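Local coordinates for protein interacting with Hsp90 1 (Saccharomyces cerevisiae, PDB 4CHH) that takes part in pre-rRNA processing, belongs to the R2TP complex and interacts with Hsp90, represented here by its N-terminal PIH1 domain, at residues E33-L44 / G56-S66. Residues are numbered along the deposited sequence; the frame is centred on the assembly and turned at random.
Sequences EPIADFVIKTKL and GRKVFINVCHS
Val-63 sits over one face of the Phe-38 ring, its CB 3.9 Å from the ring centroid and 16° off the normal, in a CH-pi contact. Its CG2 also reaches the neighbouring rung, 3.5 Å from Ile-40 CD1. Chi1 of 70° sets Phe-38 CG between its own backbone N and carbonyl carbon, which swings the ring back over Val-63. On the same face of the sheet, Thr-42 CG2 meets Val-59 CG1 at 3.7 Å. The other face carries Phe-60: Val-39 CG1 comes up to the ring edge in its plane, while the aliphatic part of Lys-41 runs alongside. Back on the Phe-38 face, at the opposite end of the hairpin from Thr-42, Ile-35 CB sits over one face of the His-65 imidazole, 3.8 Å from its centroid; a water in the ring plane joins His-65 NE2 to Ala-36 O, and ND1 is hydrogen-bonded to Ser-119 OG.

Paired backbone bonds between Ile-40 and Ile-61 and between Thr-42 and Val-59 fix this antiparallel register. It is interrupted by a classic beta bulge, where Asp-37 and Phe-38 both face Val-63; Phe-38 N gives Val-63 O a sound bond of 3.1 Å, Asp-37 N a weak one. Where the strands approach their connection, Lys-43 bends at its last torsion, chi4 73°, and puts NZ on an in-plane lone pair of Gly-56 O at 2.8 Å. A methionine here would probably leave that carbonyl without its ammonium donor and the turn less firmly tied to the strand.

Asn-62 is gripped from beyond the hairpin by Lys-164 and Asp-114. Strand 58-66 pairs in parallel with strand 109-118, strand 29-47 meets strand 149-151, and helix 129-147 packs on Ile-40, Thr-42, Ile-61 and Val-63, making this hairpin a central part of the domain's mixed sheet.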
ATOM      1  N   GLU A  33      -9.027 -10.498   2.773  1.00 20.12           N
ATOM      2  CA  GLU A  33      -9.933  -9.408   3.144  1.00 20.14           C
ATOM      3  C   GLU A  33      -9.149  -8.443   4.045  1.00 21.99           C
ATOM      4  O   GLU A  33      -8.812  -8.801   5.174  1.00 21.32           O
ATOM      5  CB  GLU A  33     -11.199  -9.948   3.815  1.00 21.90           C
ATOM      6  CG  GLU A  33     -11.956 -10.908   2.905  1.00 35.37           C
ATOM      7  CD  GLU A  33     -13.460 -10.766   2.973  1.00 73.74           C
ATOM      8  OE1 GLU A  33     -14.067 -11.264   3.949  1.00 73.63           O
ATOM      9  OE2 GLU A  33     -14.035 -10.156   2.043  1.00 78.47           O
ATOM     10  N   PRO A  34      -8.751  -7.259   3.534  1.00 18.61           N
ATOM     11  CA  PRO A  34      -7.883  -6.373   4.333  1.00 19.25           C
ATOM     12  C   PRO A  34      -8.588  -5.674   5.494  1.00 20.85           C
ATOM     13  O   PRO A  34      -9.786  -5.413   5.431  1.00 20.49           O
ATOM     14  CB  PRO A  34      -7.385  -5.342   3.307  1.00 21.37           C
ATOM     15  CG  PRO A  34      -7.765  -5.886   1.962  1.00 25.22           C
ATOM     16  CD  PRO A  34      -8.990  -6.697   2.192  1.00 20.31           C
ATOM     17  N   ILE A  35      -7.831  -5.377   6.552  1.00 16.97           N
ATOM     18  CA  ILE A  35      -8.303  -4.659   7.739  1.00 16.98           C
ATOM     19  C   ILE A  35      -7.841  -3.196   7.579  1.00 18.91           C
ATOM     20  O   ILE A  35      -6.640  -2.951   7.453  1.00 16.61           O
ATOM     21  CB  ILE A  35      -7.786  -5.325   9.068  1.00 19.49           C
ATOM     22  CG1 ILE A  35      -8.225  -6.816   9.178  1.00 20.23           C
ATOM     23  CG2 ILE A  35      -8.227  -4.501  10.320  1.00 17.55           C
ATOM     24  CD1 ILE A  35      -7.330  -7.715  10.065  1.00 24.97           C
ATOM     25  N   ALA A  36      -8.786  -2.239   7.541  1.00 15.95           N
ATOM     26  CA  ALA A  36      -8.478  -0.812   7.361  1.00 16.07           C
ATOM     27  C   ALA A  36      -7.522  -0.306   8.445  1.00 21.21           C
ATOM     28  O   ALA A  36      -7.610  -0.704   9.614  1.00 22.24           O
ATOM     29  CB  ALA A  36      -9.768   0.032   7.358  1.00 16.93           C
ATOM     30  N   ASP A  37      -6.575   0.539   8.051  1.00 17.66           N
ATOM     31  CA  ASP A  37      -5.626   1.057   9.021  1.00 16.91           C
ATOM     32  C   ASP A  37      -5.548   2.569   8.846  1.00 19.51           C
ATOM     33  O   ASP A  37      -6.192   3.310   9.614  1.00 19.25           O
ATOM     34  CB  ASP A  37      -4.252   0.347   8.887  1.00 18.13           C
ATOM     35  CG  ASP A  37      -3.178   0.745   9.897  1.00 29.28           C
ATOM     36  OD1 ASP A  37      -3.460   1.607  10.775  1.00 32.06           O
ATOM     37  OD2 ASP A  37      -2.051   0.233   9.788  1.00 30.26           O
ATOM     38  N   PHE A  38      -4.814   3.042   7.825  1.00 15.88           N
ATOM     39  CA  PHE A  38      -4.726   4.493   7.591  1.00 14.95           C
ATOM     40  C   PHE A  38      -4.656   4.805   6.080  1.00 18.21           C
ATOM     41  O   PHE A  38      -4.640   3.890   5.267  1.00 18.55           O
ATOM     42  CB  PHE A  38      -3.555   5.122   8.398  1.00 15.58           C
ATOM     43  CG  PHE A  38      -2.178   4.739   7.907  1.00 16.21           C
ATOM     44  CD1 PHE A  38      -1.568   3.564   8.343  1.00 18.66           C
ATOM     45  CD2 PHE A  38      -1.469   5.578   7.047  1.00 16.72           C
ATOM     46  CE1 PHE A  38      -0.283   3.228   7.915  1.00 18.01           C
ATOM     47  CE2 PHE A  38      -0.182   5.244   6.627  1.00 19.15           C
ATOM     48  CZ  PHE A  38       0.395   4.062   7.054  1.00 17.79           C
ATOM     49  N   VAL A  39      -4.703   6.094   5.719  1.00 15.72           N
ATOM     50  CA  VAL A  39      -4.748   6.595   4.329  1.00 14.73           C
ATOM     51  C   VAL A  39      -3.579   7.508   4.004  1.00 15.64           C
ATOM     52  O   VAL A  39      -3.199   8.365   4.812  1.00 14.19           O
ATOM     53  CB  VAL A  39      -6.086   7.382   4.072  1.00 18.49           C
ATOM     54  CG1 VAL A  39      -6.155   7.964   2.655  1.00 18.53           C
ATOM     55  CG2 VAL A  39      -7.301   6.507   4.312  1.00 18.83           C
ATOM     56  N   ILE A  40      -3.077   7.376   2.775  1.00 13.34           N
ATOM     57  CA  ILE A  40      -2.070   8.279   2.205  1.00 12.96           C
ATOM     58  C   ILE A  40      -2.795   9.047   1.122  1.00 18.31           C
ATOM     59  O   ILE A  40      -3.381   8.435   0.231  1.00 19.81           O
ATOM     60  CB  ILE A  40      -0.790   7.576   1.649  1.00 15.63           C
ATOM     61  CG1 ILE A  40      -0.182   6.530   2.620  1.00 15.43           C
ATOM     62  CG2 ILE A  40       0.244   8.596   1.158  1.00 15.61           C
ATOM     63  CD1 ILE A  40       0.705   5.439   1.896  1.00 16.15           C
ATOM     64  N   LYS A  41      -2.765  10.367   1.184  1.00 14.39           N
ATOM     65  CA  LYS A  41      -3.358  11.194   0.140  1.00 13.83           C
ATOM     66  C   LYS A  41      -2.220  11.791  -0.661  1.00 16.97           C
ATOM     67  O   LYS A  41      -1.247  12.256  -0.088  1.00 15.94           O
ATOM     68  CB  LYS A  41      -4.258  12.278   0.753  1.00 16.08           C
ATOM     69  CG  LYS A  41      -4.979  13.148  -0.247  1.00 26.99           C
ATOM     70  CD  LYS A  41      -5.870  14.123   0.493  1.00 28.67           C
ATOM     71  CE  LYS A  41      -5.964  15.450  -0.199  1.00 39.11           C
ATOM     72  NZ  LYS A  41      -6.685  16.446   0.638  1.00 40.78           N
ATOM     73  N   THR A  42      -2.299  11.714  -1.981  1.00 14.45           N
ATOM     74  CA  THR A  42      -1.263  12.272  -2.832  1.00 15.15           C
ATOM     75  C   THR A  42      -1.934  12.801  -4.091  1.00 17.69           C
ATOM     76  O   THR A  42      -3.158  12.992  -4.118  1.00 16.95           O
ATOM     77  CB  THR A  42      -0.074  11.253  -3.064  1.00 23.59           C
ATOM     78  OG1 THR A  42       0.906  11.828  -3.923  1.00 21.21           O
ATOM     79  CG2 THR A  42      -0.513   9.955  -3.646  1.00 20.64           C
ATOM     80  N   LYS A  43      -1.124  13.062  -5.114  1.00 15.02           N
ATOM     81  CA  LYS A  43      -1.505  13.632  -6.395  1.00 15.21           C
ATOM     82  C   LYS A  43      -0.907  12.816  -7.556  1.00 17.57           C
ATOM     83  O   LYS A  43       0.264  12.440  -7.517  1.00 15.58           O
ATOM     84  CB  LYS A  43      -0.977  15.090  -6.422  1.00 16.81           C
ATOM     85  CG  LYS A  43      -1.581  15.947  -7.514  1.00 28.68           C
ATOM     86  CD  LYS A  43      -1.106  17.393  -7.414  1.00 29.96           C
ATOM     87  CE  LYS A  43      -1.559  18.195  -8.606  1.00 37.61           C
ATOM     88  NZ  LYS A  43      -3.021  18.475  -8.561  1.00 43.05           N
ATOM     89  N   LEU A  44      -1.699  12.552  -8.588  1.00 15.66           N
ATOM     90  CA  LEU A  44      -1.179  11.838  -9.773  1.00 14.92           C
ATOM     91  C   LEU A  44      -0.378  12.830 -10.667  1.00 20.68           C
ATOM     92  O   LEU A  44      -0.950  13.812 -11.127  1.00 21.35           O
ATOM     93  CB  LEU A  44      -2.356  11.232 -10.554  1.00 14.44           C
ATOM     94  CG  LEU A  44      -2.036  10.503 -11.879  1.00 18.06           C
ATOM     95  CD1 LEU A  44      -1.229   9.241 -11.644  1.00 17.69           C
ATOM     96  CD2 LEU A  44      -3.320  10.180 -12.630  1.00 18.17           C
ATOM     97  N   GLY A  56      -2.930  15.164 -12.456  1.00 20.17           N
ATOM     98  CA  GLY A  56      -3.276  16.165 -11.455  1.00 20.12           C
ATOM     99  C   GLY A  56      -4.406  15.788 -10.519  1.00 22.69           C
ATOM    100  O   GLY A  56      -4.678  16.516  -9.566  1.00 22.36           O
ATOM    101  N   ARG A  57      -5.048  14.646 -10.752  1.00 17.87           N
ATOM    102  CA  ARG A  57      -6.125  14.203  -9.879  1.00 17.39           C
ATOM    103  C   ARG A  57      -5.580  13.667  -8.561  1.00 19.12           C
ATOM    104  O   ARG A  57      -4.451  13.168  -8.512  1.00 15.69           O
ATOM    105  CB  ARG A  57      -7.006  13.143 -10.558  1.00 19.34           C
ATOM    106  CG  ARG A  57      -7.691  13.640 -11.839  1.00 25.09           C
ATOM    107  CD  ARG A  57      -8.780  14.650 -11.563  1.00 37.01           C
ATOM    108  NE  ARG A  57      -9.344  15.206 -12.787  1.00 47.29           N
ATOM    109  CZ  ARG A  57      -9.066  16.420 -13.246  1.00 67.30           C
ATOM    110  NH1 ARG A  57      -8.212  17.205 -12.596  1.00 59.38           N
ATOM    111  NH2 ARG A  57      -9.637  16.861 -14.359  1.00 53.22           N
ATOM    112  N   LYS A  58      -6.407  13.783  -7.508  1.00 15.98           N
ATOM    113  CA  LYS A  58      -6.135  13.305  -6.158  1.00 15.80           C
ATOM    114  C   LYS A  58      -6.026  11.805  -6.160  1.00 16.88           C
ATOM    115  O   LYS A  58      -6.758  11.104  -6.864  1.00 15.25           O
ATOM    116  CB  LYS A  58      -7.239  13.728  -5.162  1.00 17.88           C
ATOM    117  CG  LYS A  58      -7.311  15.210  -4.834  1.00 34.53           C
ATOM    118  CD  LYS A  58      -8.270  15.434  -3.657  1.00 44.68           C
ATOM    119  CE  LYS A  58      -8.895  16.814  -3.662  1.00 56.42           C
ATOM    120  NZ  LYS A  58      -8.255  17.729  -2.679  1.00 54.92           N
ATOM    121  N   VAL A  59      -5.114  11.324  -5.367  1.00 14.36           N
ATOM    122  CA  VAL A  59      -4.858   9.908  -5.208  1.00 14.18           C
ATOM    123  C   VAL A  59      -4.962   9.563  -3.732  1.00 17.26           C
ATOM    124  O   VAL A  59      -4.466  10.298  -2.871  1.00 15.59           O
ATOM    125  CB  VAL A  59      -3.479   9.485  -5.827  1.00 17.50           C
ATOM    126  CG1 VAL A  59      -3.106   8.053  -5.410  1.00 18.27           C
ATOM    127  CG2 VAL A  59      -3.518   9.586  -7.347  1.00 16.98           C
ATOM    128  N   PHE A  60      -5.600   8.435  -3.451  1.00 13.04           N
ATOM    129  CA  PHE A  60      -5.697   7.897  -2.101  1.00 12.91           C
ATOM    130  C   PHE A  60      -5.186   6.487  -2.063  1.00 17.17           C
ATOM    131  O   PHE A  60      -5.533   5.665  -2.916  1.00 16.64           O
ATOM    132  CB  PHE A  60      -7.122   7.929  -1.560  1.00 14.51           C
ATOM    133  CG  PHE A  60      -7.685   9.312  -1.395  1.00 16.21           C
ATOM    134  CD1 PHE A  60      -8.338   9.944  -2.449  1.00 18.38           C
ATOM    135  CD2 PHE A  60      -7.607   9.970  -0.173  1.00 19.02           C
ATOM    136  CE1 PHE A  60      -8.866  11.230  -2.298  1.00 18.52           C
ATOM    137  CE2 PHE A  60      -8.160  11.255  -0.016  1.00 21.29           C
ATOM    138  CZ  PHE A  60      -8.777  11.872  -1.084  1.00 18.63           C
ATOM    139  N   ILE A  61      -4.373   6.200  -1.070  1.00 13.54           N
ATOM    140  CA  ILE A  61      -3.868   4.848  -0.878  1.00 12.68           C
ATOM    141  C   ILE A  61      -4.343   4.358   0.480  1.00 16.06           C
ATOM    142  O   ILE A  61      -4.026   4.976   1.493  1.00 16.56           O
ATOM    143  CB  ILE A  61      -2.321   4.756  -1.003  1.00 15.65           C
ATOM    144  CG1 ILE A  61      -1.829   5.172  -2.394  1.00 16.04           C
ATOM    145  CG2 ILE A  61      -1.845   3.351  -0.584  1.00 15.59           C
ATOM    146  CD1 ILE A  61      -0.253   5.458  -2.535  1.00 16.74           C
ATOM    147  N   ASN A  62      -5.098   3.257   0.493  1.00 13.18           N
ATOM    148  CA  ASN A  62      -5.543   2.629   1.721  1.00 14.37           C
ATOM    149  C   ASN A  62      -4.467   1.660   2.235  1.00 15.33           C
ATOM    150  O   ASN A  62      -4.321   0.584   1.682  1.00 13.45           O
ATOM    151  CB  ASN A  62      -6.890   1.898   1.496  1.00 16.07           C
ATOM    152  CG  ASN A  62      -8.051   2.863   1.290  1.00 19.86           C
ATOM    153  OD1 ASN A  62      -8.186   3.851   1.994  1.00 17.12           O
ATOM    154  ND2 ASN A  62      -8.865   2.652   0.274  1.00 13.99           N
ATOM    155  N   VAL A  63      -3.721   2.048   3.293  1.00 12.89           N
ATOM    156  CA  VAL A  63      -2.732   1.164   3.928  1.00 13.26           C
ATOM    157  C   VAL A  63      -3.527   0.291   4.880  1.00 17.61           C
ATOM    158  O   VAL A  63      -4.217   0.785   5.763  1.00 17.90           O
ATOM    159  CB  VAL A  63      -1.562   1.882   4.635  1.00 16.64           C
ATOM    160  CG1 VAL A  63      -0.491   0.877   5.058  1.00 16.41           C
ATOM    161  CG2 VAL A  63      -0.977   2.973   3.748  1.00 16.21           C
ATOM    162  N   CYS A  64      -3.521  -0.982   4.620  1.00 13.79           N
ATOM    163  CA  CYS A  64      -4.360  -1.910   5.333  1.00 14.04           C
ATOM    164  C   CYS A  64      -3.578  -3.175   5.623  1.00 16.43           C
ATOM    165  O   CYS A  64      -2.430  -3.280   5.200  1.00 14.86           O
ATOM    166  CB  CYS A  64      -5.618  -2.182   4.508  1.00 14.83           C
ATOM    167  SG  CYS A  64      -5.290  -2.666   2.789  1.00 19.20           S
ATOM    168  N   HIS A  65      -4.154  -4.103   6.385  1.00 13.19           N
ATOM    169  CA  HIS A  65      -3.374  -5.284   6.746  1.00 14.58           C
ATOM    170  C   HIS A  65      -4.196  -6.570   6.845  1.00 17.52           C
ATOM    171  O   HIS A  65      -5.423  -6.552   6.852  1.00 16.41           O
ATOM    172  CB  HIS A  65      -2.602  -5.050   8.070  1.00 15.25           C
ATOM    173  CG  HIS A  65      -3.475  -4.800   9.251  1.00 18.89           C
ATOM    174  ND1 HIS A  65      -3.879  -5.834  10.080  1.00 21.10           N
ATOM    175  CD2 HIS A  65      -4.020  -3.644   9.695  1.00 21.89           C
ATOM    176  CE1 HIS A  65      -4.656  -5.280  10.996  1.00 21.00           C
ATOM    177  NE2 HIS A  65      -4.768  -3.965  10.812  1.00 21.65           N
ATOM    178  N   SER A  66      -3.478  -7.692   6.873  1.00 14.58           N
ATOM    179  CA  SER A  66      -4.009  -9.034   7.048  1.00 14.11           C
ATOM    180  C   SER A  66      -2.892  -9.966   7.520  1.00 18.61           C
ATOM    181  O   SER A  66      -1.751  -9.825   7.072  1.00 15.98           O
ATOM    182  CB  SER A  66      -4.616  -9.565   5.753  1.00 15.20           C
ATOM    183  OG  SER A  66      -4.941 -10.947   5.852  1.00 17.11           O
TER
HETATM  184  O   HOH W   1      -7.516 -10.973   5.998  1.00 24.27           O
HETATM  185  O   HOH W   2      -6.103  -1.590  11.973  1.00 33.70           O
HETATM  186  O   HOH W   3      -6.800   1.470   5.274  1.00 12.28           O